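Local coordinates for protein arylamine n-acetyltransferase (Mycobacterium smegmatis, PDB 1W5R) that transfers an acetyl group, as arylamine N-acetyltransferases do from acetyl-coenzyme A, to the nitrogen of arylamine substrates, at residues G71-H76 and W197-H202. The protein carries 1 engineered substitution. Numbering follows the deposited sequence.
Sequences GYQYEH and WYVSTH. Engineered in segment 71-76: Q73 (natural residue Cys).
V199 forks between the side chains of Y72, Q73 and Y74, and its two methyls share the apolar work. CG1 lies 3.6 Å from CE1 of Y72, which it meets obliquely, while CG2 reaches the edge of the Y74 ring, near the ring plane, 3.9 Å from its CE1. A beta-branched valine suits the place because it sets a methyl against each tyrosine close to its own helix; CG1 stands anti to the backbone N (chi1 -179°), CG2 beside that N and anti to the carbonyl carbon. CG1 also touches NE2 of Q73, the engineered replacement for the Cys that serves as the catalytic nucleophile in arylamine N-acetyltransferases.

The length of the Y72 ring carries its hydroxyl across to the other helix, where OH packs 3.3 Å from CB of S200, small enough to admit that ring end. Polar bonds from these side chains go beyond the two segments. OH of Y72 bonds OG of S196, and OG of S200 bonds O of S196, one turn earlier, and N of V52. NE2 of Q73 bonds O of T112.

Y72 holds the N-cap position of helix 73-87. Its backbone N donates to OE2 of E75 at 2.7 Å (161°), on the anti side and 25° out of the carboxylate plane; OE1 forms a salt bridge with K63, which would help fix that group.

The helix start carrying the nucleophile's position thus packs against the end of helix 189-201. Strand 111-119 borders both, through H113 and N114 beside Q73 and Y74 and T112 beside V199, while F41 of strand 41-42 adjoins Y72 and Q73.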
ATOM      1  N   GLY A  71      -8.059  -2.586 -22.569  1.00  9.10           N
ATOM      2  CA  GLY A  71      -8.725  -3.799 -23.023  1.00  8.80           C
ATOM      3  C   GLY A  71      -8.097  -4.994 -22.364  1.00  8.38           C
ATOM      4  O   GLY A  71      -7.241  -4.842 -21.473  1.00  8.05           O
ATOM      5  N   TYR A  72      -8.566  -6.179 -22.740  1.00  8.89           N
ATOM      6  CA  TYR A  72      -7.998  -7.402 -22.193  1.00  7.59           C
ATOM      7  C   TYR A  72      -7.092  -8.110 -23.213  1.00  7.52           C
ATOM      8  O   TYR A  72      -6.693  -7.474 -24.200  1.00  7.61           O
ATOM      9  CB  TYR A  72      -9.065  -8.272 -21.489  1.00  7.78           C
ATOM     10  CG  TYR A  72     -10.069  -9.036 -22.344  1.00  7.37           C
ATOM     11  CD1 TYR A  72     -11.006  -9.852 -21.719  1.00  7.50           C
ATOM     12  CD2 TYR A  72     -10.045  -9.002 -23.742  1.00  8.17           C
ATOM     13  CE1 TYR A  72     -11.931 -10.596 -22.441  1.00  7.47           C
ATOM     14  CE2 TYR A  72     -10.960  -9.771 -24.486  1.00  6.76           C
ATOM     15  CZ  TYR A  72     -11.899 -10.571 -23.812  1.00  7.76           C
ATOM     16  OH  TYR A  72     -12.803 -11.364 -24.485  1.00  8.49           O
ATOM     17  N   GLN A  73      -6.731  -9.364 -22.980  1.00  7.31           N
ATOM     18  CA  GLN A  73      -5.636  -9.991 -23.720  1.00  7.42           C
ATOM     19  C   GLN A  73      -5.779  -9.909 -25.243  1.00  7.69           C
ATOM     20  O   GLN A  73      -4.812  -9.588 -25.957  1.00  8.23           O
ATOM     21  CB  GLN A  73      -5.440 -11.452 -23.274  1.00  7.58           C
ATOM     22  CG  GLN A  73      -6.660 -12.348 -23.255  1.00  7.69           C
ATOM     23  CD  GLN A  73      -7.445 -12.303 -21.936  1.00  9.28           C
ATOM     24  OE1 GLN A  73      -7.386 -11.323 -21.197  1.00  9.48           O
ATOM     25  NE2 GLN A  73      -8.177 -13.375 -21.647  1.00 10.26           N
ATOM     26  N   TYR A  74      -6.973 -10.209 -25.749  1.00  7.98           N
ATOM     27  CA  TYR A  74      -7.181 -10.206 -27.208  1.00  7.64           C
ATOM     28  C   TYR A  74      -7.099  -8.817 -27.828  1.00  9.02           C
ATOM     29  O   TYR A  74      -6.700  -8.640 -29.002  1.00  9.59           O
ATOM     30  CB  TYR A  74      -8.523 -10.814 -27.554  1.00  8.26           C
ATOM     31  CG  TYR A  74      -8.679 -12.264 -27.196  1.00  7.55           C
ATOM     32  CD1 TYR A  74      -9.350 -12.649 -26.033  1.00  8.08           C
ATOM     33  CD2 TYR A  74      -8.149 -13.266 -28.016  1.00  7.61           C
ATOM     34  CE1 TYR A  74      -9.500 -14.002 -25.696  1.00  7.84           C
ATOM     35  CE2 TYR A  74      -8.296 -14.620 -27.696  1.00  7.99           C
ATOM     36  CZ  TYR A  74      -8.964 -14.981 -26.532  1.00  7.52           C
ATOM     37  OH  TYR A  74      -9.151 -16.303 -26.202  1.00  9.30           O
ATOM     38  N   GLU A  75      -7.492  -7.828 -27.038  1.00  7.83           N
ATOM     39  CA  GLU A  75      -7.486  -6.448 -27.504  1.00  8.61           C
ATOM     40  C   GLU A  75      -6.069  -5.903 -27.518  1.00  9.04           C
ATOM     41  O   GLU A  75      -5.639  -5.270 -28.487  1.00  9.86           O
ATOM     42  CB  GLU A  75      -8.417  -5.590 -26.638  1.00  8.30           C
ATOM     43  CG  GLU A  75      -9.874  -5.990 -26.801  1.00  8.95           C
ATOM     44  CD  GLU A  75     -10.770  -5.404 -25.738  1.00  7.49           C
ATOM     45  OE1 GLU A  75     -11.679  -4.619 -26.104  1.00  9.95           O
ATOM     46  OE2 GLU A  75     -10.591  -5.752 -24.544  1.00  8.83           O
ATOM     47  N   HIS A  76      -5.331  -6.158 -26.438  1.00  9.01           N
ATOM     48  CA  HIS A  76      -3.942  -5.704 -26.334  1.00  9.13           C
ATOM     49  C   HIS A  76      -3.036  -6.281 -27.387  1.00  9.32           C
ATOM     50  O   HIS A  76      -2.387  -5.548 -28.137  1.00  9.88           O
ATOM     51  CB  HIS A  76      -3.389  -6.059 -24.963  1.00  9.00           C
ATOM     52  CG  HIS A  76      -3.677  -5.020 -23.933  1.00  9.06           C
ATOM     53  ND1 HIS A  76      -2.977  -3.832 -23.865  1.00  9.06           N
ATOM     54  CD2 HIS A  76      -4.621  -4.962 -22.961  1.00  9.50           C
ATOM     55  CE1 HIS A  76      -3.461  -3.098 -22.879  1.00  9.81           C
ATOM     56  NE2 HIS A  76      -4.465  -3.757 -22.320  1.00  9.19           N
ATOM     57  N   TRP A 197     -15.096 -14.272 -27.735  1.00  8.52           N
ATOM     58  CA  TRP A 197     -16.516 -14.388 -27.433  1.00  9.18           C
ATOM     59  C   TRP A 197     -16.740 -15.167 -26.127  1.00  9.10           C
ATOM     60  O   TRP A 197     -17.507 -14.724 -25.255  1.00  9.94           O
ATOM     61  CB  TRP A 197     -17.262 -15.060 -28.602  1.00  8.97           C
ATOM     62  CG  TRP A 197     -18.738 -15.163 -28.342  1.00  8.56           C
ATOM     63  CD1 TRP A 197     -19.435 -16.270 -27.929  1.00  8.70           C
ATOM     64  CD2 TRP A 197     -19.683 -14.095 -28.414  1.00  9.54           C
ATOM     65  NE1 TRP A 197     -20.773 -15.952 -27.762  1.00  9.79           N
ATOM     66  CE2 TRP A 197     -20.944 -14.622 -28.054  1.00  9.89           C
ATOM     67  CE3 TRP A 197     -19.590 -12.746 -28.770  1.00 10.18           C
ATOM     68  CZ2 TRP A 197     -22.102 -13.831 -28.015  1.00 10.40           C
ATOM     69  CZ3 TRP A 197     -20.745 -11.964 -28.739  1.00  9.99           C
ATOM     70  CH2 TRP A 197     -21.978 -12.512 -28.355  1.00  9.99           C
ATOM     71  N   TYR A 198     -16.085 -16.318 -25.996  1.00  9.34           N
ATOM     72  CA  TYR A 198     -16.183 -17.142 -24.790  1.00  9.11           C
ATOM     73  C   TYR A 198     -15.762 -16.377 -23.532  1.00  8.76           C
ATOM     74  O   TYR A 198     -16.492 -16.320 -22.534  1.00  9.59           O
ATOM     75  CB  TYR A 198     -15.312 -18.392 -24.962  1.00  9.94           C
ATOM     76  CG  TYR A 198     -15.426 -19.420 -23.855  1.00 10.80           C
ATOM     77  CD1 TYR A 198     -16.529 -20.283 -23.786  1.00 10.94           C
ATOM     78  CD2 TYR A 198     -14.417 -19.561 -22.893  1.00 10.78           C
ATOM     79  CE1 TYR A 198     -16.639 -21.243 -22.790  1.00 12.67           C
ATOM     80  CE2 TYR A 198     -14.516 -20.528 -21.893  1.00 12.11           C
ATOM     81  CZ  TYR A 198     -15.633 -21.359 -21.846  1.00 12.77           C
ATOM     82  OH  TYR A 198     -15.728 -22.312 -20.852  1.00 15.48           O
ATOM     83  N   VAL A 199     -14.579 -15.769 -23.599  1.00  8.55           N
ATOM     84  CA  VAL A 199     -14.008 -15.125 -22.407  1.00  8.09           C
ATOM     85  C   VAL A 199     -14.862 -13.920 -21.982  1.00  8.50           C
ATOM     86  O   VAL A 199     -14.962 -13.605 -20.781  1.00  8.73           O
ATOM     87  CB  VAL A 199     -12.548 -14.682 -22.666  1.00  7.89           C
ATOM     88  CG1 VAL A 199     -11.961 -14.051 -21.410  1.00  8.96           C
ATOM     89  CG2 VAL A 199     -11.687 -15.879 -23.034  1.00  9.99           C
ATOM     90  N   SER A 200     -15.466 -13.247 -22.964  1.00  8.03           N
ATOM     91  CA  SER A 200     -16.215 -12.020 -22.681  1.00  7.98           C
ATOM     92  C   SER A 200     -17.706 -12.251 -22.423  1.00  8.61           C
ATOM     93  O   SER A 200     -18.395 -11.299 -22.033  1.00  8.98           O
ATOM     94  CB  SER A 200     -15.998 -10.954 -23.773  1.00  7.92           C
ATOM     95  OG  SER A 200     -16.608 -11.351 -24.998  1.00  8.41           O
ATOM     96  N   THR A 201     -18.199 -13.479 -22.627  1.00  8.94           N
ATOM     97  CA  THR A 201     -19.648 -13.741 -22.436  1.00  9.51           C
ATOM     98  C   THR A 201     -20.020 -14.943 -21.585  1.00  9.99           C
ATOM     99  O   THR A 201     -21.158 -15.020 -21.122  1.00 11.60           O
ATOM    100  CB  THR A 201     -20.433 -13.847 -23.760  1.00  9.42           C
ATOM    101  OG1 THR A 201     -20.034 -15.025 -24.471  1.00 11.10           O
ATOM    102  CG2 THR A 201     -20.190 -12.630 -24.608  1.00  9.88           C
ATOM    103  N   HIS A 202     -19.114 -15.898 -21.388  1.00 10.46           N
ATOM    104  CA  HIS A 202     -19.492 -17.057 -20.597  1.00 11.90           C
ATOM    105  C   HIS A 202     -19.710 -16.617 -19.137  1.00 12.93           C
ATOM    106  O   HIS A 202     -18.851 -15.938 -18.577  1.00 12.92           O
ATOM    107  CB  HIS A 202     -18.457 -18.173 -20.694  1.00 11.88           C
ATOM    108  CG  HIS A 202     -18.919 -19.445 -20.059  1.00 13.23           C
ATOM    109  ND1 HIS A 202     -18.914 -19.638 -18.695  1.00 15.79           N
ATOM    110  CD2 HIS A 202     -19.444 -20.572 -20.597  1.00 15.58           C
ATOM    111  CE1 HIS A 202     -19.403 -20.836 -18.420  1.00 16.30           C
ATOM    112  NE2 HIS A 202     -19.734 -21.421 -19.556  1.00 15.78           N
TER